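Local coordinates for CurM Sulfotransferase (PDB 4GBM), which probably transfers a sulfo group from the donor PAPS to an intermediate of curacin biosynthesis, as the sulfotransferase domain of a polyketide synthase, at residues I34-S39 against A155-I160. The protein carries 2 engineered substitutions. Sequence-based numbering, arbitrary orientation.
Sequences IIFILS and ANSKYI
Phe36 N donates to Lys158 O (2.9 Å) and Ile160 N to Phe36 O (2.8 Å), so Phe36 is gripped at both its backbone polar atoms. Lys158 N to Ile34 O and Leu38 N to Ile160 O continue this alternation, the ladder of parallel strands; three of the four are nearly straight, and the Lys158 N bond to Ile34 O bends a little more. Before the ladder begins, a side chain supplies the acceptor: Ser157 OG, set beside its own backbone N (chi1 -62°), takes Ile34 N at 3.1 Å and also sits at the edge of the Phe36 ring.

On one face of the sheet, Phe36 and Tyr159 lie side by side and point the same way. Their planes are only 12° apart, but with centroids 5.2 Å apart the rings barely overlap, and Phe36 CD2 meets Tyr159 CE1 at 3.4 Å. Leu38 CD1 reaches Tyr159 CD1 (3.7 Å), while Glu151 hydrogen-bonds Tyr159 OH and Phe207 meets the ring edge-to-face. An alanine in place of Tyr159 would probably open a gap beside Phe36 and Leu38 and leave Glu151 without its hydroxyl partner.

On the opposite face, Ile160 CD1 touches both Ile35 CG2 (3.7 Å) and Ile37 CG1 (4.0 Å), with Leu48 of helix 45-53 touching Ile37 and Ile160. Strand 35-39 is the central strand of the five, between 132-136 and 158-163, in the parallel 2-3-1-4-5 order of the P-loop-type sulfotransferase fold.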
ATOM      1  N   ILE A  34     -10.549  -9.993  -1.181  1.00 10.33           N
ATOM      2  CA  ILE A  34      -9.311  -9.646  -1.876  1.00  9.48           C
ATOM      3  C   ILE A  34      -8.161  -9.640  -0.879  1.00  9.72           C
ATOM      4  O   ILE A  34      -8.308 -10.117   0.247  1.00 11.01           O
ATOM      5  CB  ILE A  34      -9.422  -8.302  -2.651  1.00  9.60           C
ATOM      6  CG1 ILE A  34      -9.677  -7.118  -1.706  1.00  9.54           C
ATOM      7  CG2 ILE A  34     -10.499  -8.410  -3.747  1.00 11.36           C
ATOM      8  CD1 ILE A  34      -9.504  -5.756  -2.374  1.00 10.70           C
ATOM      9  N   ILE A  35      -7.008  -9.144  -1.315  1.00  9.30           N
ATOM     10  CA  ILE A  35      -5.847  -9.014  -0.439  1.00  8.58           C
ATOM     11  C   ILE A  35      -5.547  -7.533  -0.259  1.00  8.47           C
ATOM     12  O   ILE A  35      -5.459  -6.798  -1.241  1.00  9.33           O
ATOM     13  CB  ILE A  35      -4.623  -9.722  -1.053  1.00  8.68           C
ATOM     14  CG1 ILE A  35      -4.922 -11.214  -1.232  1.00 10.14           C
ATOM     15  CG2 ILE A  35      -3.375  -9.503  -0.178  1.00 10.54           C
ATOM     16  CD1 ILE A  35      -4.034 -11.904  -2.285  1.00 12.68           C
ATOM     17  N   PHE A  36      -5.419  -7.090   0.994  1.00  8.34           N
ATOM     18  CA  PHE A  36      -5.009  -5.708   1.284  1.00  8.00           C
ATOM     19  C   PHE A  36      -3.599  -5.660   1.845  1.00  7.52           C
ATOM     20  O   PHE A  36      -3.210  -6.536   2.623  1.00  9.66           O
ATOM     21  CB  PHE A  36      -5.951  -5.059   2.301  1.00  8.29           C
ATOM     22  CG  PHE A  36      -7.315  -4.753   1.761  1.00  8.22           C
ATOM     23  CD1 PHE A  36      -7.543  -3.593   1.024  1.00  9.24           C
ATOM     24  CD2 PHE A  36      -8.380  -5.618   1.993  1.00 10.10           C
ATOM     25  CE1 PHE A  36      -8.813  -3.307   0.521  1.00 11.93           C
ATOM     26  CE2 PHE A  36      -9.656  -5.343   1.497  1.00 11.66           C
ATOM     27  CZ  PHE A  36      -9.876  -4.183   0.766  1.00 11.94           C
ATOM     28  N   ILE A  37      -2.825  -4.653   1.443  1.00  8.00           N
ATOM     29  CA  ILE A  37      -1.557  -4.369   2.126  1.00  6.80           C
ATOM     30  C   ILE A  37      -1.763  -3.099   2.942  1.00  7.57           C
ATOM     31  O   ILE A  37      -2.029  -2.033   2.385  1.00  7.52           O
ATOM     32  CB  ILE A  37      -0.353  -4.189   1.162  1.00  7.21           C
ATOM     33  CG1 ILE A  37      -0.070  -5.490   0.402  1.00  8.59           C
ATOM     34  CG2 ILE A  37       0.896  -3.752   1.952  1.00  6.90           C
ATOM     35  CD1 ILE A  37       0.904  -5.345  -0.782  1.00  8.47           C
ATOM     36  N   LEU A  38      -1.661  -3.231   4.262  1.00  7.37           N
ATOM     37  CA  LEU A  38      -1.821  -2.094   5.172  1.00  6.94           C
ATOM     38  C   LEU A  38      -0.490  -1.699   5.782  1.00  6.97           C
ATOM     39  O   LEU A  38       0.253  -2.550   6.285  1.00  7.48           O
ATOM     40  CB  LEU A  38      -2.791  -2.437   6.301  1.00  8.33           C
ATOM     41  CG  LEU A  38      -4.185  -2.930   5.909  1.00  8.52           C
ATOM     42  CD1 LEU A  38      -4.993  -3.178   7.161  1.00 10.78           C
ATOM     43  CD2 LEU A  38      -4.898  -1.952   4.975  1.00 11.27           C
ATOM     44  N   SER A  39      -0.197  -0.405   5.766  1.00  6.88           N
ATOM     45  CA  SER A  39       1.057   0.068   6.345  1.00  7.24           C
ATOM     46  C   SER A  39       1.056   1.556   6.560  1.00  7.65           C
ATOM     47  O   SER A  39       0.219   2.275   6.017  1.00  8.85           O
ATOM     48  CB  SER A  39       2.237  -0.266   5.414  1.00  9.18           C
ATOM     49  OG  SER A  39       2.177   0.530   4.242  1.00 10.31           O
ATOM     50  N   ALA A 155     -16.030  -9.869   1.475  1.00 11.74           N
ATOM     51  CA  ALA A 155     -16.109 -10.938   2.451  1.00 13.10           C
ATOM     52  C   ALA A 155     -14.813 -11.743   2.521  1.00 12.14           C
ATOM     53  O   ALA A 155     -14.294 -12.185   1.496  1.00 14.46           O
ATOM     54  CB  ALA A 155     -17.289 -11.849   2.129  1.00 12.93           C
ATOM     55  N   ASN A 156     -14.311 -11.926   3.744  1.00 12.23           N
ATOM     56  CA  ASN A 156     -13.144 -12.764   4.045  0.60 13.29           C
ATOM     57  C   ASN A 156     -11.853 -12.361   3.339  1.00 12.17           C
ATOM     58  O   ASN A 156     -11.031 -13.204   2.968  1.00 13.57           O
ATOM     59  CB  ASN A 156     -13.467 -14.252   3.853  0.60 15.39           C
ATOM     60  CG  ASN A 156     -14.527 -14.742   4.823  0.60 18.16           C
ATOM     61  OD1 ASN A 156     -15.714 -14.775   4.496  0.60 21.89           O
ATOM     62  ND2 ASN A 156     -14.105 -15.096   6.035  0.60 23.15           N
ATOM     63  N   SER A 157     -11.649 -11.055   3.193  1.00 10.74           N
ATOM     64  CA  SER A 157     -10.367 -10.572   2.666  1.00  9.76           C
ATOM     65  C   SER A 157      -9.205 -10.941   3.586  1.00  9.89           C
ATOM     66  O   SER A 157      -9.385 -11.156   4.792  1.00 10.35           O
ATOM     67  CB  SER A 157     -10.383  -9.052   2.479  1.00  9.10           C
ATOM     68  OG  SER A 157     -11.363  -8.679   1.527  1.00 11.17           O
ATOM     69  N   LYS A 158      -8.013 -11.013   3.004  1.00  9.20           N
ATOM     70  CA  LYS A 158      -6.799 -11.213   3.780  1.00  9.13           C
ATOM     71  C   LYS A 158      -6.019  -9.910   3.862  1.00  8.62           C
ATOM     72  O   LYS A 158      -6.011  -9.114   2.919  1.00  9.81           O
ATOM     73  CB  LYS A 158      -5.939 -12.313   3.162  1.00  9.70           C
ATOM     74  CG  LYS A 158      -6.465 -13.713   3.441  1.00 12.63           C
ATOM     75  CD  LYS A 158      -5.517 -14.768   2.891  1.00 15.20           C
ATOM     76  CE  LYS A 158      -6.001 -16.171   3.219  1.00 18.28           C
ATOM     77  NZ  LYS A 158      -7.293 -16.500   2.552  1.00 21.58           N
ATOM     78  N   TYR A 159      -5.381  -9.705   5.006  1.00  8.59           N
ATOM     79  CA  TYR A 159      -4.647  -8.479   5.288  1.00  8.20           C
ATOM     80  C   TYR A 159      -3.188  -8.751   5.557  1.00  8.53           C
ATOM     81  O   TYR A 159      -2.844  -9.530   6.449  1.00  9.01           O
ATOM     82  CB  TYR A 159      -5.271  -7.780   6.492  1.00  8.76           C
ATOM     83  CG  TYR A 159      -6.653  -7.297   6.188  1.00  8.41           C
ATOM     84  CD1 TYR A 159      -6.858  -6.026   5.663  1.00  8.16           C
ATOM     85  CD2 TYR A 159      -7.764  -8.111   6.407  1.00  8.84           C
ATOM     86  CE1 TYR A 159      -8.131  -5.573   5.364  1.00 10.27           C
ATOM     87  CE2 TYR A 159      -9.045  -7.670   6.109  1.00  9.14           C
ATOM     88  CZ  TYR A 159      -9.220  -6.395   5.597  1.00  8.72           C
ATOM     89  OH  TYR A 159     -10.477  -5.949   5.304  1.00 10.98           O
ATOM     90  N   ILE A 160      -2.335  -8.115   4.758  1.00  7.81           N
ATOM     91  CA  ILE A 160      -0.901  -8.126   4.998  1.00  7.99           C
ATOM     92  C   ILE A 160      -0.553  -6.838   5.732  1.00  7.62           C
ATOM     93  O   ILE A 160      -0.733  -5.746   5.186  1.00  8.90           O
ATOM     94  CB  ILE A 160      -0.117  -8.186   3.675  1.00  7.63           C
ATOM     95  CG1 ILE A 160      -0.509  -9.421   2.860  1.00  8.03           C
ATOM     96  CG2 ILE A 160       1.397  -8.160   3.941  1.00  7.60           C
ATOM     97  CD1 ILE A 160      -0.021  -9.348   1.404  1.00  8.26           C
TER